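Local coordinates for down syndrome cell adhesion molecule, isoform AK (Drosophila melanogaster, PDB 4WVR), which probably mediates homophilic cell recognition, in part through homodimerization by this variable immunoglobulin domain, at residues Pro12-Gly16 with Gly27-Met31. Residues are numbered along the deposited sequence.
Sequences PFSFG and GVQCM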
# COMPACT_ATOMS: atom_id res chain seq x y z
N PRO A 12 -3.17 10.09 5.34
CA PRO A 12 -3.77 9.08 6.22
C PRO A 12 -3.95 7.74 5.50
O PRO A 12 -4.08 7.72 4.28
CB PRO A 12 -5.12 9.69 6.61
CG PRO A 12 -5.42 10.67 5.53
CD PRO A 12 -4.09 11.21 5.09
N PHE A 13 -3.94 6.65 6.26
CA PHE A 13 -4.21 5.34 5.70
C PHE A 13 -5.19 4.58 6.59
O PHE A 13 -5.47 5.01 7.70
CB PHE A 13 -2.91 4.54 5.52
CG PHE A 13 -2.02 4.50 6.74
CD1 PHE A 13 -2.38 3.78 7.87
CD2 PHE A 13 -0.80 5.16 6.74
CE1 PHE A 13 -1.56 3.73 8.99
CE2 PHE A 13 0.03 5.11 7.85
CZ PHE A 13 -0.35 4.40 8.98
N SER A 14 -5.70 3.46 6.10
CA SER A 14 -6.63 2.67 6.88
C SER A 14 -6.63 1.20 6.48
O SER A 14 -6.53 0.88 5.30
CB SER A 14 -8.05 3.24 6.76
OG SER A 14 -8.99 2.44 7.47
N PHE A 15 -6.73 0.31 7.46
CA PHE A 15 -6.93 -1.10 7.19
C PHE A 15 -8.37 -1.36 6.78
O PHE A 15 -8.70 -2.42 6.24
CB PHE A 15 -6.55 -1.96 8.40
CG PHE A 15 -5.10 -1.91 8.75
CD1 PHE A 15 -4.18 -2.68 8.06
CD2 PHE A 15 -4.64 -1.10 9.78
CE1 PHE A 15 -2.83 -2.64 8.38
CE2 PHE A 15 -3.30 -1.06 10.11
CZ PHE A 15 -2.39 -1.83 9.41
N GLY A 16 -9.24 -0.39 7.04
CA GLY A 16 -10.62 -0.48 6.61
C GLY A 16 -11.65 -0.30 7.71
O GLY A 16 -11.31 -0.23 8.89
N GLY A 27 -2.60 -4.58 4.70
CA GLY A 27 -1.46 -3.68 4.59
C GLY A 27 -1.84 -2.23 4.38
O GLY A 27 -2.98 -1.92 4.05
N VAL A 28 -0.86 -1.35 4.57
CA VAL A 28 -1.01 0.08 4.32
C VAL A 28 0.28 0.67 3.77
O VAL A 28 1.36 0.10 3.97
CB VAL A 28 -1.39 0.84 5.60
CG1 VAL A 28 -2.83 0.56 6.01
CG2 VAL A 28 -0.42 0.50 6.73
N GLN A 29 0.16 1.79 3.06
CA GLN A 29 1.32 2.56 2.62
C GLN A 29 1.38 3.85 3.40
O GLN A 29 0.40 4.61 3.43
CB GLN A 29 1.26 2.91 1.13
CG GLN A 29 1.47 1.77 0.17
CD GLN A 29 1.79 2.25 -1.24
OE1 GLN A 29 2.38 3.31 -1.45
NE2 GLN A 29 1.31 1.51 -2.22
N CYS A 30 2.53 4.12 4.01
CA CYS A 30 2.76 5.41 4.65
C CYS A 30 3.43 6.33 3.64
O CYS A 30 4.62 6.20 3.35
CB CYS A 30 3.63 5.26 5.89
SG CYS A 30 3.92 6.80 6.78
N MET A 31 2.65 7.26 3.08
CA MET A 31 3.15 8.11 2.02
C MET A 31 3.29 9.55 2.50
O MET A 31 2.30 10.25 2.71
CB MET A 31 2.23 8.03 0.79
CG MET A 31 2.33 6.70 0.05
SD MET A 31 1.04 6.49 -1.20
CE MET A 31 -0.40 6.28 -0.16
O HOH W 1 -4.90 -0.26 2.90
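V28 sits between two phenylalanines. Its chi1 of -72° (m) places one methyl over each ring. V28 CG2 lies 4.2 Å from the centroid of the F13 ring, and V28 CG1 lies 4.0 Å from that of the F15 ring; both are CH-pi contacts over a ring face. F13 takes the p rotamer, and its CB points toward the strand. The ring then reaches along the strand, with F13 CD2 3.6 Å from Q29 O and F13 CE2 4.1 Å from C30 CB. F15 starts sideways, but its m rotamer brings the ring in to V28. No direct hydrogen bond joins 12-16 to 27-31, although the two run roughly antiparallel. The O of water 1 lies 3.1 Å from S14 O and 2.8 Å from G27 O and links them. The S14 CA-to-CB bond points away; S14 OG accepts from G16 N at 2.9 Å, closing an ST turn. The Q29 CA-to-CB bond also points away, and Q29 NE2 hydrogen-bonds to L69 O of the second subunit. C30 forms the disulfide with C84. F13 also meets W43, and F15 meets F82. Residues 12-16 cover one edge of the core between the two sheets, next to the intersheet disulfide and tryptophan that characterise the immunoglobulin fold.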